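Local coordinates for p-47 protein (Clostridium botulinum, PDB 6EKT) that may belong to a progenitor complex that protects botulinum neurotoxin in the host gut, and has a tubular lipid-binding (TULIP) type of fold, at residues V100-K112 with D138-L150. Numbering follows the deposited sequence.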
loop_
_atom_site.group_PDB
_atom_site.type_symbol
_atom_site.label_atom_id
_atom_site.label_comp_id
_atom_site.label_asym_id
_atom_site.label_seq_id
_atom_site.Cartn_x
_atom_site.Cartn_y
_atom_site.Cartn_z
ATOM N N VAL A 100 -11.073 0.585 47.745
ATOM C CA VAL A 100 -10.819 -0.688 47.063
ATOM C C VAL A 100 -9.430 -0.614 46.422
ATOM O O VAL A 100 -9.108 0.362 45.740
ATOM C CB VAL A 100 -11.921 -1.021 46.009
ATOM C CG1 VAL A 100 -11.595 -2.297 45.228
ATOM C CG2 VAL A 100 -13.291 -1.153 46.662
ATOM N N ASP A 101 -8.624 -1.650 46.646
ATOM C CA ASP A 101 -7.271 -1.726 46.116
ATOM C C ASP A 101 -7.288 -2.131 44.638
ATOM O O ASP A 101 -7.949 -3.102 44.267
ATOM C CB ASP A 101 -6.440 -2.713 46.946
ATOM C CG ASP A 101 -4.933 -2.582 46.709
ATOM O OD1 ASP A 101 -4.494 -1.882 45.764
ATOM O OD2 ASP A 101 -4.172 -3.195 47.488
ATOM N N LEU A 102 -6.556 -1.380 43.813
ATOM C CA LEU A 102 -6.487 -1.645 42.364
ATOM C C LEU A 102 -5.207 -2.334 41.872
ATOM O O LEU A 102 -5.041 -2.553 40.662
ATOM C CB LEU A 102 -6.788 -0.372 41.550
ATOM C CG LEU A 102 -8.208 0.202 41.652
ATOM C CD1 LEU A 102 -8.338 1.433 40.765
ATOM C CD2 LEU A 102 -9.280 -0.832 41.326
ATOM N N SER A 103 -4.317 -2.697 42.802
ATOM C CA SER A 103 -3.114 -3.471 42.456
ATOM C C SER A 103 -3.499 -4.824 41.860
ATOM O O SER A 103 -4.307 -5.551 42.446
ATOM C CB SER A 103 -2.229 -3.689 43.687
ATOM O OG SER A 103 -1.805 -2.453 44.219
ATOM N N GLY A 104 -2.948 -5.131 40.685
ATOM C CA GLY A 104 -3.199 -6.404 40.009
ATOM C C GLY A 104 -4.505 -6.488 39.236
ATOM O O GLY A 104 -4.859 -7.559 38.741
ATOM N N ILE A 105 -5.207 -5.359 39.108
ATOM C CA ILE A 105 -6.430 -5.274 38.289
ATOM C C ILE A 105 -6.021 -5.026 36.825
ATOM O O ILE A 105 -5.134 -4.195 36.544
ATOM C CB ILE A 105 -7.439 -4.222 38.854
ATOM C CG1 ILE A 105 -8.250 -4.798 40.034
ATOM C CG2 ILE A 105 -8.443 -3.756 37.803
ATOM C CD1 ILE A 105 -7.456 -5.183 41.259
ATOM N N ASN A 106 -6.675 -5.755 35.912
ATOM C CA ASN A 106 -6.258 -5.839 34.507
ATOM C C ASN A 106 -7.448 -5.600 33.539
ATOM O O ASN A 106 -8.007 -6.557 32.974
ATOM C CB ASN A 106 -5.556 -7.195 34.275
ATOM C CG ASN A 106 -4.849 -7.280 32.935
ATOM O OD1 ASN A 106 -4.596 -6.263 32.269
ATOM N ND2 ASN A 106 -4.509 -8.505 32.534
ATOM N N PRO A 107 -7.844 -4.314 33.351
ATOM C CA PRO A 107 -8.984 -3.986 32.495
ATOM C C PRO A 107 -8.689 -4.184 31.011
ATOM O O PRO A 107 -7.537 -4.062 30.568
ATOM C CB PRO A 107 -9.225 -2.492 32.778
ATOM C CG PRO A 107 -8.461 -2.187 34.046
ATOM C CD PRO A 107 -7.268 -3.094 33.946
ATOM N N VAL A 108 -9.742 -4.513 30.267
ATOM C CA VAL A 108 -9.679 -4.544 28.814
ATOM C C VAL A 108 -10.620 -3.462 28.307
ATOM O O VAL A 108 -11.834 -3.487 28.584
ATOM C CB VAL A 108 -10.076 -5.929 28.242
ATOM C CG1 VAL A 108 -9.944 -5.945 26.721
ATOM C CG2 VAL A 108 -9.227 -7.026 28.868
ATOM N N LEU A 109 -10.040 -2.503 27.593
ATOM C CA LEU A 109 -10.784 -1.424 27.006
ATOM C C LEU A 109 -10.732 -1.509 25.484
ATOM O O LEU A 109 -9.900 -2.233 24.905
ATOM C CB LEU A 109 -10.223 -0.070 27.464
ATOM C CG LEU A 109 -9.971 0.124 28.965
ATOM C CD1 LEU A 109 -9.226 1.421 29.254
ATOM C CD2 LEU A 109 -11.281 0.083 29.725
ATOM N N GLU A 110 -11.634 -0.771 24.850
ATOM C CA GLU A 110 -11.501 -0.444 23.445
ATOM C C GLU A 110 -11.480 1.062 23.309
ATOM O O GLU A 110 -12.352 1.750 23.838
ATOM C CB GLU A 110 -12.622 -1.069 22.609
ATOM C CG GLU A 110 -12.301 -2.489 22.207
ATOM C CD GLU A 110 -13.327 -3.116 21.280
ATOM O OE1 GLU A 110 -13.376 -4.353 21.250
ATOM O OE2 GLU A 110 -14.074 -2.393 20.573
ATOM N N ILE A 111 -10.469 1.583 22.607
ATOM C CA ILE A 111 -10.340 3.028 22.452
ATOM C C ILE A 111 -10.246 3.335 20.969
ATOM O O ILE A 111 -9.485 2.682 20.245
ATOM C CB ILE A 111 -9.139 3.621 23.241
ATOM C CG1 ILE A 111 -9.219 3.233 24.742
ATOM C CG2 ILE A 111 -9.084 5.142 23.070
ATOM C CD1 ILE A 111 -8.120 3.789 25.641
ATOM N N LYS A 112 -11.020 4.325 20.542
ATOM C CA LYS A 112 -11.026 4.778 19.153
ATOM C C LYS A 112 -9.685 5.427 18.786
ATOM O O LYS A 112 -9.051 6.065 19.629
ATOM C CB LYS A 112 -12.164 5.775 18.950
ATOM C CG LYS A 112 -12.463 6.080 17.489
ATOM C CD LYS A 112 -13.622 7.040 17.317
ATOM C CE LYS A 112 -14.986 6.392 17.551
ATOM N NZ LYS A 112 -15.252 5.305 16.586
ATOM N N ASP A 138 -16.095 6.529 22.759
ATOM C CA ASP A 138 -14.740 6.413 22.213
ATOM C C ASP A 138 -13.866 5.583 23.115
ATOM O O ASP A 138 -12.866 5.042 22.653
ATOM C CB ASP A 138 -14.125 7.777 21.954
ATOM C CG ASP A 138 -14.703 8.447 20.713
ATOM O OD1 ASP A 138 -15.527 7.830 20.011
ATOM O OD2 ASP A 138 -14.322 9.604 20.447
ATOM N N ILE A 139 -14.260 5.489 24.389
ATOM C CA ILE A 139 -13.734 4.503 25.327
ATOM C C ILE A 139 -14.873 3.573 25.714
ATOM O O ILE A 139 -15.921 4.041 26.164
ATOM C CB ILE A 139 -13.167 5.132 26.620
ATOM C CG1 ILE A 139 -12.085 6.167 26.299
ATOM C CG2 ILE A 139 -12.616 4.044 27.554
ATOM C CD1 ILE A 139 -11.803 7.122 27.448
ATOM N N LYS A 140 -14.632 2.274 25.545
ATOM C CA LYS A 140 -15.545 1.217 25.961
ATOM C C LYS A 140 -14.825 0.325 26.936
ATOM O O LYS A 140 -13.639 0.032 26.756
ATOM C CB LYS A 140 -16.028 0.368 24.783
ATOM C CG LYS A 140 -16.752 1.139 23.685
ATOM C CD LYS A 140 -17.316 0.199 22.624
ATOM C CE LYS A 140 -16.215 -0.378 21.756
ATOM N NZ LYS A 140 -16.688 -1.417 20.789
ATOM N N ILE A 141 -15.540 -0.092 27.981
ATOM C CA ILE A 141 -15.040 -1.108 28.890
ATOM C C ILE A 141 -15.498 -2.475 28.393
ATOM O O ILE A 141 -16.700 -2.766 28.338
ATOM C CB ILE A 141 -15.474 -0.840 30.356
ATOM C CG1 ILE A 141 -14.923 0.527 30.801
ATOM C CG2 ILE A 141 -15.013 -1.976 31.273
ATOM C CD1 ILE A 141 -15.478 1.052 32.112
ATOM N N ILE A 142 -14.528 -3.300 28.019
ATOM C CA ILE A 142 -14.784 -4.667 27.577
ATOM C C ILE A 142 -14.883 -5.584 28.793
ATOM O O ILE A 142 -15.903 -6.247 28.961
ATOM C CB ILE A 142 -13.733 -5.141 26.530
ATOM C CG1 ILE A 142 -13.627 -4.138 25.371
ATOM C CG2 ILE A 142 -14.046 -6.543 26.003
ATOM C CD1 ILE A 142 -14.940 -3.791 24.662
ATOM N N VAL A 143 -13.842 -5.599 29.634
ATOM C CA VAL A 143 -13.787 -6.384 30.879
ATOM C C VAL A 143 -13.191 -5.495 31.968
ATOM O O VAL A 143 -12.119 -4.912 31.793
ATOM C CB VAL A 143 -12.919 -7.672 30.748
ATOM C CG1 VAL A 143 -13.030 -8.536 32.001
ATOM C CG2 VAL A 143 -13.310 -8.497 29.526
ATOM N N SER A 144 -13.883 -5.391 33.098
ATOM C CA SER A 144 -13.408 -4.562 34.212
ATOM C C SER A 144 -12.088 -5.093 34.783
ATOM O O SER A 144 -11.142 -4.325 35.030
ATOM C CB SER A 144 -14.494 -4.431 35.298
ATOM O OG SER A 144 -15.660 -3.836 34.738
ATOM N N ASP A 145 -12.026 -6.405 34.964
ATOM C CA ASP A 145 -10.816 -7.065 35.438
ATOM C C ASP A 145 -10.735 -8.483 34.889
ATOM O O ASP A 145 -11.504 -9.363 35.273
ATOM C CB ASP A 145 -10.744 -7.069 36.981
ATOM C CG ASP A 145 -9.400 -7.586 37.516
ATOM O OD1 ASP A 145 -8.430 -7.714 36.751
ATOM O OD2 ASP A 145 -9.316 -7.853 38.731
ATOM N N LEU A 146 -9.778 -8.679 33.992
ATOM C CA LEU A 146 -9.476 -9.986 33.416
ATOM C C LEU A 146 -9.061 -11.015 34.497
ATOM O O LEU A 146 -9.169 -12.224 34.280
ATOM C CB LEU A 146 -8.386 -9.813 32.353
ATOM C CG LEU A 146 -8.327 -10.661 31.078
ATOM C CD1 LEU A 146 -9.650 -10.713 30.326
ATOM C CD2 LEU A 146 -7.224 -10.116 30.187
ATOM N N ASN A 147 -8.618 -10.518 35.656
ATOM C CA ASN A 147 -8.192 -11.348 36.794
ATOM C C ASN A 147 -9.319 -11.707 37.788
ATOM O O ASN A 147 -9.076 -12.416 38.774
ATOM C CB ASN A 147 -7.012 -10.675 37.520
ATOM C CG ASN A 147 -5.775 -10.540 36.645
ATOM O OD1 ASN A 147 -5.518 -11.372 35.780
ATOM N ND2 ASN A 147 -4.999 -9.484 36.870
ATOM N N GLY A 148 -10.532 -11.203 37.537
ATOM C CA GLY A 148 -11.748 -11.564 38.292
ATOM C C GLY A 148 -11.954 -10.978 39.686
ATOM O O GLY A 148 -12.805 -11.457 40.442
ATOM N N ASN A 149 -11.199 -9.932 40.020
ATOM C CA ASN A 149 -11.169 -9.378 41.379
ATOM C C ASN A 149 -12.250 -8.342 41.689
ATOM O O ASN A 149 -12.567 -8.115 42.857
ATOM C CB ASN A 149 -9.789 -8.799 41.694
ATOM C CG ASN A 149 -8.717 -9.863 41.793
ATOM O OD1 ASN A 149 -8.331 -10.254 42.891
ATOM N ND2 ASN A 149 -8.236 -10.343 40.650
ATOM N N LEU A 150 -12.812 -7.712 40.665
ATOM C CA LEU A 150 -13.883 -6.740 40.887
ATOM C C LEU A 150 -15.263 -7.350 40.646
ATOM O O LEU A 150 -15.494 -8.005 39.620
ATOM C CB LEU A 150 -13.671 -5.473 40.051
ATOM C CG LEU A 150 -12.463 -4.616 40.437
ATOM C CD1 LEU A 150 -12.107 -3.704 39.281
ATOM C CD2 LEU A 150 -12.664 -3.801 41.709
#
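Asp138 starts the pairing with its backbone, its O taking the N-H of Lys112, whose aliphatic CD and CE lie against the Asp138 carboxylate while NZ goes on to Asn80. At Ile139 the branched side chain shares the face of Ile111 and Leu109, the apolar side suited to packing on Phe129, Phe131 and Phe166. Lys140 exchanges two backbone bonds with Glu110 and, long enough to bend back at chi3 (-73°), makes a salt bridge from NZ to Glu110 OE2 (2.8 Å), above the carboxylate plane; Arg83 NE bridges OE1, so a carboxylate suits position 110. Ile141 CG1 lies alongside Leu109 CD2 at 3.8 Å. Strands 108-118 and 124-141 form an antiparallel hairpin whose Leu109 side packs on helix 152-168, in this TULIP-family fold. A classic beta bulge interrupts it: Val108 O accepts from both Ile142 N and Val143 N, and Val108 CG1 rests on Ile142 CB. Asp145, its short side chain keeping the carboxylate near the backbone, turns OD1 between Asn106 N and Asn147 N, on opposite faces; the second closes an Asx turn. Leu146 N donates to Asn106 O, and Leu146 CD2 meets Val108 CG2. Asn147 ND2 donates to Gly104 O (2.7 Å), which lies in the plane of the Asn147 side-chain amide. Leu150 spreads its methyls, CD1 to Ile105 CG2 and CD2 to Val100 CG1.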